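Local coordinates for protein caspase-3 (Porites astreoides, PDB 6WI4) that probably cleaves other proteins after aspartate as a cysteine protease of the caspase family, with a likely role in coral apoptosis, at residues G94-Y97 and T102-I105; D107-F112 and F147-S152; K20-S25 and L88-E93; K45-L50 and A82-I87. All blocks are in the same frame, centred on the assembly; numbering follows the deposited sequence.

Interaction 1. Residues G94-Y97 and T102-I105; sequences GVIY and TMAI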
loop_
_atom_site.group_PDB
_atom_site.type_symbol
_atom_site.label_atom_id
_atom_site.label_comp_id
_atom_site.label_asym_id
_atom_site.label_seq_id
_atom_site.Cartn_x
_atom_site.Cartn_y
_atom_site.Cartn_z
ATOM N N GLY A 94 5.374 -3.081 12.557
ATOM C CA GLY A 94 5.954 -1.757 12.526
ATOM C C GLY A 94 7.076 -1.552 11.533
ATOM O O GLY A 94 7.576 -0.423 11.426
ATOM N N VAL A 95 7.501 -2.589 10.803
ATOM C CA VAL A 95 8.671 -2.476 9.941
ATOM C C VAL A 95 8.387 -3.086 8.573
ATOM O O VAL A 95 7.543 -3.972 8.414
ATOM C CB VAL A 95 9.929 -3.144 10.551
ATOM C CG1 VAL A 95 10.277 -2.516 11.890
ATOM C CG2 VAL A 95 9.736 -4.633 10.704
ATOM N N ILE A 96 9.133 -2.605 7.579
ATOM C CA ILE A 96 9.163 -3.219 6.258
ATOM C C ILE A 96 10.616 -3.503 5.906
ATOM O O ILE A 96 11.549 -2.944 6.493
ATOM C CB ILE A 96 8.500 -2.349 5.160
ATOM C CG1 ILE A 96 9.086 -0.939 5.143
ATOM C CG2 ILE A 96 6.974 -2.327 5.334
ATOM C CD1 ILE A 96 10.110 -0.716 4.028
ATOM N N TYR A 97 10.806 -4.402 4.946
ATOM C CA TYR A 97 12.144 -4.803 4.528
ATOM C C TYR A 97 12.561 -4.083 3.255
ATOM O O TYR A 97 11.851 -4.130 2.242
ATOM C CB TYR A 97 12.220 -6.310 4.290
ATOM C CG TYR A 97 12.479 -7.145 5.524
ATOM C CD1 TYR A 97 11.456 -7.448 6.401
ATOM C CD2 TYR A 97 13.742 -7.657 5.783
ATOM C CE1 TYR A 97 11.685 -8.227 7.523
ATOM C CE2 TYR A 97 13.981 -8.431 6.898
ATOM C CZ TYR A 97 12.949 -8.719 7.759
ATOM O OH TYR A 97 13.177 -9.492 8.878
ATOM N N THR A 102 15.676 -4.266 7.683
ATOM C CA THR A 102 14.420 -3.670 8.113
ATOM C C THR A 102 14.548 -2.169 8.332
ATOM O O THR A 102 15.617 -1.650 8.667
ATOM C CB THR A 102 13.912 -4.315 9.407
ATOM O OG1 THR A 102 14.887 -4.135 10.446
ATOM C CG2 THR A 102 13.660 -5.787 9.210
ATOM N N MET A 103 13.430 -1.477 8.152
ATOM C CA MET A 103 13.310 -0.083 8.539
ATOM C C MET A 103 11.906 0.155 9.070
ATOM O O MET A 103 10.961 -0.546 8.707
ATOM C CB MET A 103 13.605 0.870 7.373
ATOM C CG MET A 103 12.835 0.551 6.115
ATOM S SD MET A 103 13.207 1.650 4.735
ATOM C CE MET A 103 12.645 3.210 5.394
ATOM N N ALA A 104 11.781 1.149 9.942
ATOM C CA ALA A 104 10.489 1.455 10.541
ATOM C C ALA A 104 9.579 2.144 9.534
ATOM O O ALA A 104 10.006 3.041 8.804
ATOM C CB ALA A 104 10.669 2.346 11.767
ATOM N N ILE A 105 8.309 1.727 9.511
ATOM C CA ILE A 105 7.324 2.360 8.637
ATOM C C ILE A 105 7.145 3.832 8.998
ATOM O O ILE A 105 6.910 4.671 8.121
ATOM C CB ILE A 105 5.992 1.575 8.703
ATOM C CG1 ILE A 105 6.127 0.242 7.965
ATOM C CG2 ILE A 105 4.847 2.380 8.123
ATOM C CD1 ILE A 105 4.919 -0.662 8.100
#
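Ile96 and Met103 form the central hydrogen-bonded pair of an antiparallel beta hairpin, strands 95-98 and 101-104, which belongs to a small three-stranded sheet beside the main sheet of the caspase fold. Two backbone bonds define the pair: Ile96 N to Met103 O at 3.0 Å, and Met103 N to Ile96 O at 2.9 Å. Val95 with Ala104 and Tyr97 with Thr102 are the flanking non-hydrogen-bonded pairs, and Ile105 N donates to Gly94 O at 3.0 Å.

The Ile96 side chain can be followed outward from CB. Its CG2 branch meets Ile105 CG1 at 3.8 Å, the two side chains crossing at about a right angle. CG1, placed between the backbone N and the carbonyl carbon (chi1 53°), passes over Met103 O, and CD1 at the tip lies 3.7 Å from Met103 CG, since Ile96 and Met103 run side by side in one direction. Leu108 of the following helix touches both side chains.

Tyr97 and Thr102 share the other face of the hairpin. Putting an alanine at Tyr97 would remove the ring and probably leave the Thr102 methyl without its aromatic cover, opening a gap toward Phe22 and His90 as well. Beyond the hairpin, Tyr97 O is hydrogen-bonded to Asn19 ND2. The threonine methyl sits over one face of the tyrosine ring as a CH-pi contact, 17° off the ring normal. The Thr102 methyl is displaced toward the ring rim, so that Thr102 CG2 approaches Tyr97 CZ to 3.3 Å.

Interaction 2. Residues D107-F112 and F147-S152; sequences DLTAIF and FVYAYS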
loop_
_atom_site.group_PDB
_atom_site.type_symbol
_atom_site.label_atom_id
_atom_site.label_comp_id
_atom_site.label_asym_id
_atom_site.label_seq_id
_atom_site.Cartn_x
_atom_site.Cartn_y
_atom_site.Cartn_z
ATOM N N ASP A 107 9.407 5.877 9.641
ATOM C CA ASP A 107 10.400 6.610 8.858
ATOM C C ASP A 107 9.848 7.015 7.499
ATOM O O ASP A 107 9.985 8.171 7.080
ATOM C CB ASP A 107 11.658 5.763 8.672
ATOM C CG ASP A 107 12.468 5.636 9.939
ATOM O OD1 ASP A 107 11.976 6.073 11.002
ATOM O OD2 ASP A 107 13.591 5.089 9.870
ATOM N N LEU A 108 9.245 6.060 6.782
ATOM C CA LEU A 108 8.696 6.327 5.458
ATOM C C LEU A 108 7.751 7.514 5.485
ATOM O O LEU A 108 7.854 8.433 4.667
ATOM C CB LEU A 108 7.953 5.094 4.937
ATOM C CG LEU A 108 8.746 3.843 4.580
ATOM C CD1 LEU A 108 7.818 2.680 4.278
ATOM C CD2 LEU A 108 9.611 4.144 3.395
ATOM N N THR A 109 6.826 7.510 6.435
ATOM C CA THR A 109 5.696 8.422 6.401
ATOM C C THR A 109 6.013 9.763 7.036
ATOM O O THR A 109 5.462 10.783 6.609
ATOM C CB THR A 109 4.495 7.767 7.092
ATOM O OG1 THR A 109 4.912 7.217 8.345
ATOM C CG2 THR A 109 3.982 6.618 6.241
ATOM N N ALA A 110 6.925 9.786 8.014
ATOM C CA ALA A 110 7.241 11.024 8.721
ATOM C C ALA A 110 7.711 12.112 7.766
ATOM O O ALA A 110 7.302 13.273 7.891
ATOM C CB ALA A 110 8.308 10.761 9.784
ATOM N N ILE A 111 8.553 11.754 6.795
ATOM C CA ILE A 111 9.162 12.735 5.907
ATOM C C ILE A 111 8.136 13.500 5.072
ATOM O O ILE A 111 8.479 14.520 4.468
ATOM C CB ILE A 111 10.213 12.030 5.016
ATOM C CG1 ILE A 111 11.078 13.044 4.264
ATOM C CG2 ILE A 111 9.545 11.073 4.049
ATOM C CD1 ILE A 111 12.502 12.583 4.047
ATOM N N PHE A 112 6.868 13.082 5.079
ATOM C CA PHE A 112 5.824 13.755 4.315
ATOM C C PHE A 112 4.916 14.636 5.161
ATOM O O PHE A 112 4.108 15.386 4.598
ATOM C CB PHE A 112 4.971 12.725 3.570
ATOM C CG PHE A 112 5.712 12.001 2.495
ATOM C CD1 PHE A 112 5.925 12.597 1.266
ATOM C CD2 PHE A 112 6.206 10.728 2.716
ATOM C CE1 PHE A 112 6.610 11.934 0.275
ATOM C CE2 PHE A 112 6.894 10.060 1.731
ATOM C CZ PHE A 112 7.096 10.663 0.506
ATOM N N PHE A 147 -3.529 11.791 5.832
ATOM C CA PHE A 147 -2.931 10.498 5.530
ATOM C C PHE A 147 -3.979 9.397 5.633
ATOM O O PHE A 147 -4.877 9.445 6.477
ATOM C CB PHE A 147 -1.801 10.157 6.502
ATOM C CG PHE A 147 -0.531 10.937 6.301
ATOM C CD1 PHE A 147 -0.355 12.166 6.909
ATOM C CD2 PHE A 147 0.496 10.410 5.536
ATOM C CE1 PHE A 147 0.813 12.867 6.752
ATOM C CE2 PHE A 147 1.669 11.103 5.371
ATOM C CZ PHE A 147 1.832 12.335 5.975
ATOM N N VAL A 148 -3.832 8.380 4.790
ATOM C CA VAL A 148 -4.576 7.136 4.951
ATOM C C VAL A 148 -3.617 5.993 4.655
ATOM O O VAL A 148 -2.862 6.046 3.678
ATOM C CB VAL A 148 -5.843 7.084 4.068
ATOM C CG1 VAL A 148 -5.534 7.284 2.581
ATOM C CG2 VAL A 148 -6.592 5.793 4.311
ATOM N N TYR A 149 -3.594 4.994 5.535
ATOM C CA TYR A 149 -2.639 3.895 5.453
ATOM C C TYR A 149 -3.443 2.618 5.288
ATOM O O TYR A 149 -4.149 2.198 6.215
ATOM C CB TYR A 149 -1.743 3.832 6.691
ATOM C CG TYR A 149 -1.113 5.151 7.106
ATOM C CD1 TYR A 149 -1.761 5.995 7.993
ATOM C CD2 TYR A 149 0.133 5.541 6.624
ATOM C CE1 TYR A 149 -1.188 7.198 8.401
ATOM C CE2 TYR A 149 0.700 6.750 7.019
ATOM C CZ TYR A 149 0.042 7.563 7.911
ATOM O OH TYR A 149 0.598 8.760 8.328
ATOM N N ALA A 150 -3.369 2.024 4.099
ATOM C CA ALA A 150 -4.134 0.830 3.771
ATOM C C ALA A 150 -3.217 -0.376 3.924
ATOM O O ALA A 150 -2.331 -0.602 3.095
ATOM C CB ALA A 150 -4.703 0.929 2.359
ATOM N N TYR A 151 -3.425 -1.143 4.989
ATOM C CA TYR A 151 -2.584 -2.281 5.339
ATOM C C TYR A 151 -3.219 -3.591 4.891
ATOM O O TYR A 151 -4.422 -3.791 5.060
ATOM C CB TYR A 151 -2.396 -2.338 6.854
ATOM C CG TYR A 151 -1.417 -1.353 7.428
ATOM C CD1 TYR A 151 -0.067 -1.668 7.524
ATOM C CD2 TYR A 151 -1.850 -0.137 7.930
ATOM C CE1 TYR A 151 0.833 -0.791 8.100
ATOM C CE2 TYR A 151 -0.955 0.757 8.505
ATOM C CZ TYR A 151 0.385 0.419 8.582
ATOM O OH TYR A 151 1.289 1.287 9.150
ATOM N N SER A 152 -2.389 -4.513 4.395
ATOM C CA SER A 152 -2.910 -5.792 3.908
ATOM C C SER A 152 -3.451 -6.682 5.029
ATOM O O SER A 152 -4.323 -7.520 4.765
ATOM C CB SER A 152 -1.831 -6.544 3.123
ATOM O OG SER A 152 -0.744 -6.970 3.942
#
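The rings of Phe147 and Tyr149, on a strand of the central sheet of the alpha/beta caspase fold, are both met at their edges by the segment 107-112. In the plane of the Phe147 ring, Phe112 C lies 3.9 Å from CZ, while Thr109 O approaches CZ obliquely at 4.0 Å. At the edge of the Tyr149 ring the partner is the methyl of Thr109. The Phe112 ring, which has two conformers, has Thr109 O in its plane at the edge in the one described here. From elsewhere, Lys123 makes a cation-pi contact with the Phe147 ring.

These contacts join a helix to a sheet: the short helix 105-110 packs on a face of the central sheet, against strand 147-151. Phe147 and Tyr149, two residues apart, project from the same side of that strand toward the helix. Thr109 reaches both rings, one through its carbonyl oxygen and the other through its side chain.

No hydrogen bond crosses the contact, and the polar groups are served within the helix and its end. Thr109 O accepts Phe112 N at 3.1 Å, and Thr109 OG1 is bonded to Ile105 O, one turn back. With the hydroxyl so engaged (chi1 48°), the methyl is the branch turned to the tyrosine: Thr109 CG2 lies 3.4 Å from Tyr149 CE2.

Interaction 3. Residues K20-S25 and L88-E93; sequences KDFLRS and LTHGEE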
loop_
_atom_site.group_PDB
_atom_site.type_symbol
_atom_site.label_atom_id
_atom_site.label_comp_id
_atom_site.label_asym_id
_atom_site.label_seq_id
_atom_site.Cartn_x
_atom_site.Cartn_y
_atom_site.Cartn_z
ATOM N N LYS A 20 11.199 -8.289 -4.518
ATOM C CA LYS A 20 11.009 -9.713 -4.755
ATOM C C LYS A 20 12.132 -10.564 -4.194
ATOM O O LYS A 20 11.864 -11.586 -3.566
ATOM C CB LYS A 20 10.878 -9.991 -6.259
ATOM C CG LYS A 20 10.567 -11.448 -6.573
ATOM C CD LYS A 20 10.421 -11.674 -8.077
ATOM N N ASP A 21 13.380 -10.135 -4.371
ATOM C CA ASP A 21 14.557 -10.913 -3.998
ATOM C C ASP A 21 15.332 -10.182 -2.916
ATOM O O ASP A 21 15.597 -8.982 -3.042
ATOM C CB ASP A 21 15.465 -11.143 -5.206
ATOM C CG ASP A 21 14.733 -11.753 -6.374
ATOM O OD1 ASP A 21 14.400 -12.951 -6.293
ATOM O OD2 ASP A 21 14.476 -11.034 -7.367
ATOM N N PHE A 22 15.718 -10.906 -1.872
ATOM C CA PHE A 22 16.315 -10.306 -0.694
ATOM C C PHE A 22 17.741 -10.809 -0.513
ATOM O O PHE A 22 18.064 -11.946 -0.863
ATOM C CB PHE A 22 15.442 -10.596 0.534
ATOM C CG PHE A 22 14.103 -9.925 0.455
ATOM C CD1 PHE A 22 13.095 -10.467 -0.329
ATOM C CD2 PHE A 22 13.885 -8.720 1.099
ATOM C CE1 PHE A 22 11.882 -9.827 -0.457
ATOM C CE2 PHE A 22 12.674 -8.076 0.994
ATOM C CZ PHE A 22 11.671 -8.625 0.211
ATOM N N LEU A 23 18.592 -9.933 0.016
ATOM C CA LEU A 23 20.001 -10.245 0.189
ATOM C C LEU A 23 20.215 -11.039 1.471
ATOM O O LEU A 23 19.391 -11.032 2.389
ATOM C CB LEU A 23 20.838 -8.971 0.226
ATOM C CG LEU A 23 20.744 -8.024 -0.973
ATOM C CD1 LEU A 23 21.482 -6.717 -0.694
ATOM C CD2 LEU A 23 21.276 -8.684 -2.232
ATOM N N ARG A 24 21.349 -11.743 1.519
ATOM C CA ARG A 24 21.696 -12.504 2.712
ATOM C C ARG A 24 21.694 -11.621 3.956
ATOM O O ARG A 24 21.282 -12.061 5.036
ATOM C CB ARG A 24 23.061 -13.169 2.514
ATOM C CG ARG A 24 23.649 -13.783 3.770
ATOM C CD ARG A 24 24.964 -14.510 3.471
ATOM N NE ARG A 24 25.723 -14.778 4.693
ATOM C CZ ARG A 24 25.430 -15.754 5.546
ATOM N NH1 ARG A 24 24.398 -16.553 5.305
ATOM N NH2 ARG A 24 26.162 -15.934 6.641
ATOM N N SER A 25 22.122 -10.362 3.823
ATOM C CA SER A 25 22.167 -9.480 4.983
ATOM C C SER A 25 20.792 -9.257 5.607
ATOM O O SER A 25 20.711 -8.918 6.791
ATOM C CB SER A 25 22.784 -8.136 4.603
ATOM O OG SER A 25 22.024 -7.503 3.591
ATOM N N LEU A 88 5.569 -3.366 -1.710
ATOM C CA LEU A 88 5.292 -4.795 -1.715
ATOM C C LEU A 88 6.573 -5.476 -1.259
ATOM O O LEU A 88 7.571 -5.462 -1.988
ATOM C CB LEU A 88 4.885 -5.253 -3.120
ATOM C CG LEU A 88 3.985 -4.311 -3.924
ATOM C CD1 LEU A 88 3.924 -4.791 -5.378
ATOM C CD2 LEU A 88 2.585 -4.269 -3.317
ATOM N N THR A 89 6.574 -6.041 -0.055
ATOM C CA THR A 89 7.837 -6.508 0.520
ATOM C C THR A 89 7.540 -7.394 1.726
ATOM O O THR A 89 6.381 -7.639 2.072
ATOM C CB THR A 89 8.739 -5.318 0.885
ATOM O OG1 THR A 89 10.050 -5.787 1.237
ATOM C CG2 THR A 89 8.165 -4.470 2.033
ATOM N N HIS A 90 8.604 -7.881 2.367
ATOM C CA HIS A 90 8.459 -8.539 3.656
ATOM C C HIS A 90 8.291 -7.498 4.761
ATOM O O HIS A 90 8.648 -6.326 4.608
ATOM C CB HIS A 90 9.680 -9.417 3.955
ATOM C CG HIS A 90 9.642 -10.746 3.270
ATOM N ND1 HIS A 90 8.617 -11.641 3.464
ATOM C CD2 HIS A 90 10.502 -11.343 2.410
ATOM C CE1 HIS A 90 8.830 -12.727 2.745
ATOM N NE2 HIS A 90 9.975 -12.576 2.102
ATOM N N GLY A 91 7.757 -7.940 5.893
ATOM C CA GLY A 91 7.656 -7.044 7.030
ATOM C C GLY A 91 7.492 -7.786 8.332
ATOM O O GLY A 91 7.341 -9.007 8.377
ATOM N N GLU A 92 7.538 -7.000 9.407
ATOM C CA GLU A 92 7.171 -7.434 10.748
ATOM C C GLU A 92 6.381 -6.294 11.370
ATOM O O GLU A 92 6.131 -5.272 10.724
ATOM C CB GLU A 92 8.406 -7.807 11.581
ATOM C CG GLU A 92 8.550 -9.296 11.842
ATOM C CD GLU A 92 7.712 -9.795 13.027
ATOM O OE1 GLU A 92 7.125 -8.971 13.781
ATOM O OE2 GLU A 92 7.655 -11.029 13.211
ATOM N N GLU A 93 5.979 -6.446 12.631
ATOM C CA GLU A 93 5.143 -5.404 13.217
ATOM C C GLU A 93 5.896 -4.075 13.271
ATOM O O GLU A 93 6.941 -3.965 13.921
ATOM C CB GLU A 93 4.662 -5.803 14.611
ATOM C CG GLU A 93 3.512 -4.933 15.068
ATOM C CD GLU A 93 2.747 -5.503 16.244
ATOM O OE1 GLU A 93 1.935 -4.749 16.817
ATOM O OE2 GLU A 93 2.961 -6.688 16.586
#
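Phe22 packs against His90 and Thr89 where two loops meet beyond the ends of the parallel strands 13-18 and 83-88 of the caspase alpha/beta fold. The Thr-His-Gly sequence at 89-91 is consistent with the family motif that carries the catalytic histidine.

The aromatic contact is oblique, neither a stack nor an edge-to-face pair: the ring centroids of Phe22 and His90 are 4.9 Å apart with planes inclined at 50°. One imidazole carbon makes the approach. His90 CD2 stands over one face of the phenyl ring, displaced toward the rim, with CE1 of Phe22 nearest at 3.5 Å.

Hydrogen bonds outside the two segments hold the histidine and engage the peptide. His90 NE2 is bonded to Tyr31 O, which, together with the phenyl face, probably limits how the imidazole can turn. The bound peptide packs its backbone on His90 and is hydrogen-bonded to the backbone of Gly91, consistent with a place for the contact beside the substrate groove.

A polar atom touches the phenyl ring at its edge, so the ring is bordered at its rim and covered on a face by successive residues. The hydrogen bond of the Thr89 hydroxyl goes elsewhere, to Tyr97 O in the neighbouring hairpin. Toward Phe22 the contact is one of packing alone: Thr89 OG1 lies in the ring plane, 3.4 Å from Phe22 CZ.

Interaction 4. Residues K45-L50 and A82-I87; sequences KLFRAL and AFIFSI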
loop_
_atom_site.group_PDB
_atom_site.type_symbol
_atom_site.label_atom_id
_atom_site.label_comp_id
_atom_site.label_asym_id
_atom_site.label_seq_id
_atom_site.Cartn_x
_atom_site.Cartn_y
_atom_site.Cartn_z
ATOM N N LYS A 45 -1.180 -0.577 -13.332
ATOM C CA LYS A 45 -2.331 -0.400 -14.206
ATOM C C LYS A 45 -3.428 0.397 -13.505
ATOM O O LYS A 45 -3.998 1.337 -14.078
ATOM C CB LYS A 45 -2.836 -1.776 -14.648
ATOM C CG LYS A 45 -4.046 -1.752 -15.557
ATOM C CD LYS A 45 -4.464 -3.164 -15.979
ATOM C CE LYS A 45 -5.793 -3.118 -16.731
ATOM N NZ LYS A 45 -6.224 -4.473 -17.159
ATOM N N LEU A 46 -3.690 0.077 -12.235
ATOM C CA LEU A 46 -4.727 0.770 -11.481
ATOM C C LEU A 46 -4.374 2.237 -11.257
ATOM O O LEU A 46 -5.196 3.127 -11.494
ATOM C CB LEU A 46 -4.944 0.066 -10.141
ATOM C CG LEU A 46 -5.857 0.818 -9.181
ATOM C CD1 LEU A 46 -7.269 0.951 -9.759
ATOM C CD2 LEU A 46 -5.886 0.143 -7.814
ATOM N N PHE A 47 -3.156 2.511 -10.786
ATOM C CA PHE A 47 -2.799 3.890 -10.477
ATOM C C PHE A 47 -2.738 4.752 -11.737
ATOM O O PHE A 47 -3.093 5.931 -11.688
ATOM C CB PHE A 47 -1.466 3.931 -9.722
ATOM C CG PHE A 47 -1.518 3.308 -8.338
ATOM C CD1 PHE A 47 -2.711 3.194 -7.638
ATOM C CD2 PHE A 47 -0.349 2.848 -7.746
ATOM C CE1 PHE A 47 -2.743 2.621 -6.370
ATOM C CE2 PHE A 47 -0.365 2.290 -6.488
ATOM C CZ PHE A 47 -1.571 2.174 -5.792
ATOM N N ARG A 48 -2.335 4.182 -12.876
ATOM C CA ARG A 48 -2.441 4.921 -14.137
ATOM C C ARG A 48 -3.894 5.239 -14.470
ATOM O O ARG A 48 -4.208 6.351 -14.914
ATOM C CB ARG A 48 -1.797 4.121 -15.275
ATOM C CG ARG A 48 -0.281 4.101 -15.205
ATOM C CD ARG A 48 0.373 3.544 -16.477
ATOM N NE ARG A 48 -0.052 2.177 -16.786
ATOM C CZ ARG A 48 0.634 1.084 -16.460
ATOM N NH1 ARG A 48 1.787 1.198 -15.809
ATOM N NH2 ARG A 48 0.170 -0.120 -16.782
ATOM N N ALA A 49 -4.791 4.265 -14.278
ATOM C CA ALA A 49 -6.206 4.483 -14.564
ATOM C C ALA A 49 -6.827 5.516 -13.635
ATOM O O ALA A 49 -7.806 6.175 -14.013
ATOM C CB ALA A 49 -6.959 3.165 -14.472
ATOM N N LEU A 50 -6.293 5.670 -12.420
ATOM C CA LEU A 50 -6.748 6.718 -11.518
ATOM C C LEU A 50 -6.102 8.070 -11.819
ATOM O O LEU A 50 -6.316 9.028 -11.067
ATOM C CB LEU A 50 -6.468 6.311 -10.066
ATOM C CG LEU A 50 -7.117 5.017 -9.589
ATOM C CD1 LEU A 50 -6.649 4.700 -8.170
ATOM C CD2 LEU A 50 -8.627 5.135 -9.635
ATOM N N ALA A 82 -2.873 15.025 -4.975
ATOM C CA ALA A 82 -2.778 13.861 -4.099
ATOM C C ALA A 82 -1.421 13.205 -4.305
ATOM O O ALA A 82 -0.698 13.529 -5.248
ATOM C CB ALA A 82 -3.913 12.872 -4.381
ATOM N N PHE A 83 -1.089 12.258 -3.423
ATOM C CA PHE A 83 0.154 11.493 -3.519
ATOM C C PHE A 83 -0.117 10.061 -3.099
ATOM O O PHE A 83 -0.848 9.832 -2.133
ATOM C CB PHE A 83 1.259 12.093 -2.636
ATOM C CG PHE A 83 2.521 11.267 -2.583
ATOM C CD1 PHE A 83 3.351 11.181 -3.691
ATOM C CD2 PHE A 83 2.883 10.595 -1.425
ATOM C CE1 PHE A 83 4.514 10.417 -3.646
ATOM C CE2 PHE A 83 4.040 9.831 -1.373
ATOM C CZ PHE A 83 4.858 9.746 -2.492
ATOM N N ILE A 84 0.484 9.103 -3.809
ATOM C CA ILE A 84 0.353 7.679 -3.497
ATOM C C ILE A 84 1.738 7.082 -3.311
ATOM O O ILE A 84 2.624 7.304 -4.144
ATOM C CB ILE A 84 -0.402 6.927 -4.606
ATOM C CG1 ILE A 84 -1.878 7.314 -4.587
ATOM C CG2 ILE A 84 -0.200 5.404 -4.474
ATOM C CD1 ILE A 84 -2.680 6.693 -5.727
ATOM N N PHE A 85 1.908 6.297 -2.245
ATOM C CA PHE A 85 3.105 5.495 -2.022
ATOM C C PHE A 85 2.680 4.063 -1.730
ATOM O O PHE A 85 1.823 3.837 -0.875
ATOM C CB PHE A 85 3.932 6.047 -0.854
ATOM C CG PHE A 85 5.152 5.239 -0.536
ATOM C CD1 PHE A 85 5.074 4.128 0.300
ATOM C CD2 PHE A 85 6.384 5.607 -1.039
ATOM C CE1 PHE A 85 6.194 3.385 0.596
ATOM C CE2 PHE A 85 7.518 4.861 -0.738
ATOM C CZ PHE A 85 7.418 3.761 0.085
ATOM N N SER A 86 3.282 3.095 -2.415
ATOM C CA SER A 86 2.929 1.702 -2.170
ATOM C C SER A 86 4.196 0.865 -2.135
ATOM O O SER A 86 5.159 1.141 -2.849
ATOM C CB SER A 86 1.949 1.168 -3.232
ATOM O OG SER A 86 2.545 1.157 -4.530
ATOM N N ILE A 87 4.199 -0.155 -1.287
ATOM C CA ILE A 87 5.360 -1.026 -1.200
ATOM C C ILE A 87 4.901 -2.460 -1.004
ATOM O O ILE A 87 3.954 -2.735 -0.262
ATOM C CB ILE A 87 6.340 -0.573 -0.095
ATOM C CG1 ILE A 87 7.624 -1.410 -0.158
ATOM C CG2 ILE A 87 5.677 -0.606 1.272
ATOM C CD1 ILE A 87 8.814 -0.758 0.565
#
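Phe47 lays one ring face on Ile84, joining helix 36-49 to strand 83-88 in the central sheet of the alpha/beta caspase fold. Ile84 CG2 makes a CH-pi contact, 4.0 Å from the Phe47 ring centroid and 22° off the normal. The second branch of the isoleucine also takes part, CD1 lying 4.0 Å from Phe47 CD1, so both methyls reach the ring. With Ile84 CG1 anti to the carbonyl carbon (chi1 -71°), CG2 falls anti to the backbone N and comes over the ring face.

Ser86, two residues on and facing the helix like Ile84, meets the ring differently: its hydroxyl lies in the ring plane, at the edge. An alanine at Phe47 would take the ring away and probably open a gap over Ile84, leaving its two methyls without their aromatic partner.

The next shell holds these groups in place. Ala14 of the adjacent strand 13-18 touches both Phe47 and Ile84, and Met124 and Phe126 pack on Ile84 from the strand on its other side. Phe85 points away from the helix and meets Phe125. The buried serine oxygen is satisfied by the sheet itself, since Ser86 OG is hydrogen-bonded to Val15 O while lying 3.7 Å from Phe47 CE2.

Overall arrangement
Interactions 2 and 4 both reach the central sheet, their centres 14 Å apart; they meet where Leu108 CD2 lies 4.0 Å from Phe85 CZ. Interaction 1 runs directly into interaction 2, because strand 101-104 continues into helix 105-110, and Met103 CE packs 3.8 Å from Leu108 CD2. Interactions 1 and 3 lie closest, about 9 Å between centres, and share the small sheet through Tyr97 N and His90 O, 2.9 Å apart. Strand 83-88 of interaction 4 leads into segment 88-93 of interaction 3, though their centres are about 22 Å apart. The chain therefore passes from the buried sheet to the peptide-binding edge, where interaction 3 touches the bound peptide.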